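Local coordinates for protein peroxiredoxin (Mycobacterium tuberculosis, PDB 5EPF) that reduces hydrogen peroxide and organic hydroperoxides to water and alcohols as a thiol-specific peroxidase, protecting the cell against oxidative stress, at residues A56-F59 with R60-K64; K64-E68 with V69-R73. All coordinates share one frame; numbering follows the deposited sequence.

Contact 1 (56-59 with 60-64) covers the end of helix 50-61 and the break that leads into helix 63-68; contact 2 (64-68 with 69-73) covers the end of that second, short helix and the turn into strand 72-77. They share K64. Each sends one phenylalanine inward, F59 and F66, toward strand 39-43, while D61, E68 and R70 lie at the surface; R73 is buried. Contact 1 is the more charged, with an arginine held between an aspartate and a sulfate; contact 2 rests on backbone capping and an arginine chain laid over a ring. The two meet where R73 NH1 probably donates to F59 O, at 2.9 Å, and where the two phenylalanine rings touch.

Contact 1 of 2, residues A56-F59 with R60-K64; sequences ACHF and RDLAK. With SO4 (sulfate ion), chain B.
R60 runs along the outside of the helix and passes C57, one turn back, on its way to a sulfate. R60 CB lies against C57 O, at 3.3 Å. The backbone hydrogen bond beside it runs from R60 N to A56 O. CG leaves anti to the backbone N (chi1 177°), and a bend at chi3 swings the guanidinium back over the preceding turn. There R60 NE and R60 NH2 both donate to D61 OD1, each at 3.0 Å, a side-on salt bridge that approaches the oxygen from one face of the carboxylate. C57 SG sits over a face of the guanidinium, near its rim, 3.6 Å from R60 NH1. At the far edge NH1 and NH2 grip the sulfate; the bond from NH1 to O1 is nearly straight (172°). NH1 also donates to the backbone O of R91. R91 and R92 also bind this ion, which probably came from the crystallisation liquor. An arginine suits the place because its flat end, with several N-H groups, can serve two anions in its plane and still offer a face to sulfur.

Helix 50-61 is the one that, in this thioredoxin-fold peroxiredoxin, carries the active-site C52, one turn before A56. C57 probably forms the redox-active disulfide with C52 during turnover, a bond absent here.

Around the helix from C57, L62 CD1 makes a CH-pi contact over one face of the H58 ring, 3.9 Å from its centroid. A water bridges H58 ND1 and D61 OD2, and H58 NE2 is hydrogen-bonded to D150 of helix 145-158, so polar bonds at both nitrogens fix the ring while leucine covers its face. L62, the first residue to leave helical geometry, donates from N to F59 O. The apolar F59 turns inward and stacks on F42.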
loop_
_atom_site.group_PDB
_atom_site.type_symbol
_atom_site.label_atom_id
_atom_site.label_comp_id
_atom_site.label_asym_id
_atom_site.label_seq_id
_atom_site.Cartn_x
_atom_site.Cartn_y
_atom_site.Cartn_z
ATOM N N ALA A 56 -3.063 -8.380 3.948
ATOM C CA ALA A 56 -3.830 -7.218 4.373
ATOM C C ALA A 56 -4.412 -7.412 5.768
ATOM O O ALA A 56 -4.524 -6.444 6.528
ATOM C CB ALA A 56 -4.924 -6.934 3.343
ATOM N N CYS A 57 -4.787 -8.643 6.129
ATOM C CA CYS A 57 -5.248 -8.888 7.490
ATOM C C CYS A 57 -4.114 -8.763 8.503
ATOM O O CYS A 57 -4.360 -8.398 9.660
ATOM C CB CYS A 57 -5.920 -10.258 7.592
ATOM S SG CYS A 57 -7.564 -10.302 6.833
ATOM N N HIS A 58 -2.876 -9.075 8.103
ATOM C CA HIS A 58 -1.750 -8.852 9.004
ATOM C C HIS A 58 -1.536 -7.360 9.238
ATOM O O HIS A 58 -1.337 -6.936 10.383
ATOM C CB HIS A 58 -0.502 -9.550 8.457
ATOM C CG HIS A 58 0.624 -9.636 9.440
ATOM N ND1 HIS A 58 0.473 -10.140 10.711
ATOM C CD2 HIS A 58 1.927 -9.282 9.331
ATOM C CE1 HIS A 58 1.636 -10.104 11.340
ATOM N NE2 HIS A 58 2.534 -9.584 10.526
ATOM N N PHE A 59 -1.643 -6.541 8.180
ATOM C CA PHE A 59 -1.650 -5.089 8.368
ATOM C C PHE A 59 -2.775 -4.654 9.298
ATOM O O PHE A 59 -2.562 -3.821 10.191
ATOM C CB PHE A 59 -1.781 -4.367 7.031
ATOM C CG PHE A 59 -0.467 -4.148 6.320
ATOM C CD1 PHE A 59 0.439 -3.200 6.779
ATOM C CD2 PHE A 59 -0.131 -4.883 5.185
ATOM C CE1 PHE A 59 1.648 -2.994 6.122
ATOM C CE2 PHE A 59 1.078 -4.687 4.526
ATOM C CZ PHE A 59 1.975 -3.728 5.009
ATOM N N ARG A 60 -3.980 -5.207 9.106
ATOM C CA ARG A 60 -5.110 -4.874 9.968
ATOM C C ARG A 60 -4.786 -5.166 11.424
ATOM O O ARG A 60 -5.022 -4.333 12.312
ATOM C CB ARG A 60 -6.321 -5.711 9.552
ATOM C CG ARG A 60 -7.561 -5.507 10.445
ATOM C CD ARG A 60 -8.569 -6.630 10.218
ATOM N NE ARG A 60 -8.008 -7.915 10.617
ATOM C CZ ARG A 60 -8.518 -9.103 10.300
ATOM N NH1 ARG A 60 -9.618 -9.192 9.556
ATOM N NH2 ARG A 60 -7.915 -10.207 10.717
ATOM N N ASP A 61 -4.248 -6.363 11.688
ATOM C CA ASP A 61 -4.028 -6.825 13.048
ATOM C C ASP A 61 -2.948 -6.026 13.749
ATOM O O ASP A 61 -2.873 -6.065 14.979
ATOM C CB ASP A 61 -3.610 -8.298 13.034
ATOM C CG ASP A 61 -4.705 -9.242 12.577
ATOM O OD1 ASP A 61 -5.897 -8.860 12.543
ATOM O OD2 ASP A 61 -4.366 -10.418 12.276
ATOM N N LEU A 62 -2.096 -5.321 13.000
ATOM C CA LEU A 62 -1.022 -4.516 13.572
ATOM C C LEU A 62 -1.402 -3.043 13.726
ATOM O O LEU A 62 -0.511 -2.186 13.822
ATOM C CB LEU A 62 0.258 -4.686 12.751
ATOM C CG LEU A 62 0.939 -6.046 12.895
ATOM C CD1 LEU A 62 2.025 -6.208 11.822
ATOM C CD2 LEU A 62 1.526 -6.218 14.285
ATOM N N ALA A 63 -2.703 -2.737 13.803
ATOM C CA ALA A 63 -3.151 -1.345 13.911
ATOM C C ALA A 63 -2.458 -0.594 15.055
ATOM O O ALA A 63 -1.978 0.536 14.881
ATOM C CB ALA A 63 -4.672 -1.294 14.107
ATOM N N LYS A 64 -2.437 -1.183 16.251
ATOM C CA LYS A 64 -1.884 -0.460 17.396
ATOM C C LYS A 64 -0.383 -0.230 17.242
ATOM O O LYS A 64 0.125 0.831 17.620
ATOM C CB LYS A 64 -2.222 -1.179 18.702
ATOM C CG LYS A 64 -3.723 -1.129 19.028
ATOM C CD LYS A 64 -4.050 -1.658 20.419
ATOM C CE LYS A 64 -3.462 -3.038 20.650
ATOM N NZ LYS A 64 -3.513 -3.406 22.102
HETATM S S SO4 B . -10.720 -12.808 9.649
HETATM O O1 SO4 B . -10.916 -11.760 8.658
HETATM O O2 SO4 B . -10.560 -14.120 8.985
HETATM O O3 SO4 B . -9.528 -12.542 10.460
HETATM O O4 SO4 B . -11.899 -12.888 10.515
HETATM O O HOH W 1 -1.599 -11.117 12.235
#

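Contact 2 of 2, residues K64-E68 with V69-R73; sequences KEFAE and VRASR
Residues F66 to A71 close helix 63-68 with a Schellman motif: A71 N reaches back to F66 O at 3.0 Å, while R70 N bonds to A67 O at 2.9 Å. R70 supplies the positive phi (53°) that reverses the chain at the C-prime position. V69 N, just before it, makes two weak bonds, to E65 O and F66 O.

The main side-chain meeting joins F66 to R73, the helix to the strand that follows it. R73 CG lies over one face of the ring, offset toward its rim, in a CH-pi contact 4.1 Å from the F66 centroid, and R73 CD comes down to 3.6 Å from F66 CD2. Phenylalanine suits this buried position, since its side chain touches V40 of strand 39-43 and its ring accepts the arginine's methylenes. A71 CB approaches the ring near its plane, 4.5 Å from F66 CD1; so small a residue fits beside the ring, and its CB also touches L156 of helix 145-158. V69 CG2 points back at the last turn, 3.3 Å from F66 O, as the first torsion (chi1 -69°) places that methyl between the backbone N and the carbonyl carbon. That one methyl lies against the carbonyl oxygens of both F66 and E65, while the side chain also meets R157.

R73 bends at chi3 to carry its guanidinium to D94, with which NH2 forms a salt bridge, and NH1 donates to F59 O. An arginine with apolar methylenes and a charged end can therefore pack against an aromatic ring in a buried place and still have its charge met, and the link to D94 probably helps to keep its chain laid across F66.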
loop_
_atom_site.group_PDB
_atom_site.type_symbol
_atom_site.label_atom_id
_atom_site.label_comp_id
_atom_site.label_asym_id
_atom_site.label_seq_id
_atom_site.Cartn_x
_atom_site.Cartn_y
_atom_site.Cartn_z
ATOM N N LYS A 64 -2.437 -1.183 16.251
ATOM C CA LYS A 64 -1.884 -0.460 17.396
ATOM C C LYS A 64 -0.383 -0.230 17.242
ATOM O O LYS A 64 0.125 0.831 17.620
ATOM C CB LYS A 64 -2.222 -1.179 18.702
ATOM C CG LYS A 64 -3.723 -1.129 19.028
ATOM C CD LYS A 64 -4.050 -1.658 20.419
ATOM C CE LYS A 64 -3.462 -3.038 20.650
ATOM N NZ LYS A 64 -3.513 -3.406 22.102
ATOM N N GLU A 65 0.332 -1.204 16.669
ATOM C CA GLU A 65 1.775 -1.082 16.484
ATOM C C GLU A 65 2.123 0.021 15.486
ATOM O O GLU A 65 3.078 0.788 15.693
ATOM C CB GLU A 65 2.350 -2.419 16.032
ATOM C CG GLU A 65 2.318 -3.532 17.085
ATOM C CD GLU A 65 0.969 -4.242 17.257
ATOM O OE1 GLU A 65 -0.060 -3.851 16.666
ATOM O OE2 GLU A 65 0.946 -5.223 18.016
ATOM N N PHE A 66 1.367 0.120 14.392
ATOM C CA PHE A 66 1.606 1.218 13.461
ATOM C C PHE A 66 1.249 2.557 14.087
ATOM O O PHE A 66 1.970 3.539 13.905
ATOM C CB PHE A 66 0.930 0.975 12.106
ATOM C CG PHE A 66 1.665 -0.028 11.256
ATOM C CD1 PHE A 66 2.849 0.321 10.619
ATOM C CD2 PHE A 66 1.204 -1.325 11.120
ATOM C CE1 PHE A 66 3.565 -0.619 9.851
ATOM C CE2 PHE A 66 1.904 -2.261 10.354
ATOM C CZ PHE A 66 3.090 -1.899 9.711
ATOM N N ALA A 67 0.178 2.608 14.877
ATOM C CA ALA A 67 -0.152 3.852 15.560
ATOM C C ALA A 67 0.944 4.264 16.541
ATOM O O ALA A 67 1.232 5.457 16.688
ATOM C CB ALA A 67 -1.509 3.736 16.244
ATOM N N GLU A 68 1.590 3.294 17.195
ATOM C CA GLU A 68 2.646 3.632 18.148
ATOM C C GLU A 68 3.817 4.348 17.482
ATOM O O GLU A 68 4.461 5.196 18.114
ATOM C CB GLU A 68 3.152 2.390 18.878
ATOM C CG GLU A 68 4.043 2.769 20.064
ATOM C CD GLU A 68 5.044 1.699 20.451
ATOM O OE1 GLU A 68 4.944 0.561 19.945
ATOM O OE2 GLU A 68 5.928 2.008 21.283
ATOM N N VAL A 69 4.122 4.011 16.227
ATOM C CA VAL A 69 5.196 4.681 15.497
ATOM C C VAL A 69 4.638 5.813 14.650
ATOM O O VAL A 69 5.341 6.354 13.793
ATOM C CB VAL A 69 6.058 3.709 14.662
ATOM C CG1 VAL A 69 6.880 2.804 15.577
ATOM C CG2 VAL A 69 5.200 2.892 13.699
ATOM N N ARG A 70 3.370 6.174 14.873
ATOM C CA ARG A 70 2.729 7.291 14.174
ATOM C C ARG A 70 2.863 7.153 12.666
ATOM O O ARG A 70 3.293 8.075 11.970
ATOM C CB ARG A 70 3.274 8.654 14.617
ATOM C CG ARG A 70 3.780 8.720 16.022
ATOM C CD ARG A 70 2.726 9.255 16.932
ATOM N NE ARG A 70 2.548 8.376 18.079
ATOM C CZ ARG A 70 2.098 8.775 19.262
ATOM N NH1 ARG A 70 1.970 7.899 20.246
ATOM N NH2 ARG A 70 1.783 10.047 19.458
ATOM N N ALA A 71 2.520 5.968 12.162
ATOM C CA ALA A 71 2.565 5.672 10.742
ATOM C C ALA A 71 1.224 5.084 10.343
ATOM O O ALA A 71 0.503 4.529 11.174
ATOM C CB ALA A 71 3.698 4.687 10.411
ATOM N N SER A 72 0.896 5.192 9.067
ATOM C CA SER A 72 -0.371 4.674 8.591
ATOM C C SER A 72 -0.180 3.717 7.419
ATOM O O SER A 72 0.809 3.751 6.693
ATOM C CB SER A 72 -1.301 5.806 8.204
ATOM O OG SER A 72 -0.802 6.440 7.054
ATOM N N ARG A 73 -1.160 2.857 7.263
ATOM C CA ARG A 73 -1.168 1.769 6.297
ATOM C C ARG A 73 -2.152 2.133 5.194
ATOM O O ARG A 73 -3.250 2.600 5.481
ATOM C CB ARG A 73 -1.719 0.503 7.009
ATOM C CG ARG A 73 -0.970 0.123 8.302
ATOM C CD ARG A 73 -1.846 -0.670 9.253
ATOM N NE ARG A 73 -2.825 0.214 9.824
ATOM C CZ ARG A 73 -3.950 -0.173 10.392
ATOM N NH1 ARG A 73 -4.241 -1.459 10.578
ATOM N NH2 ARG A 73 -4.766 0.753 10.836
#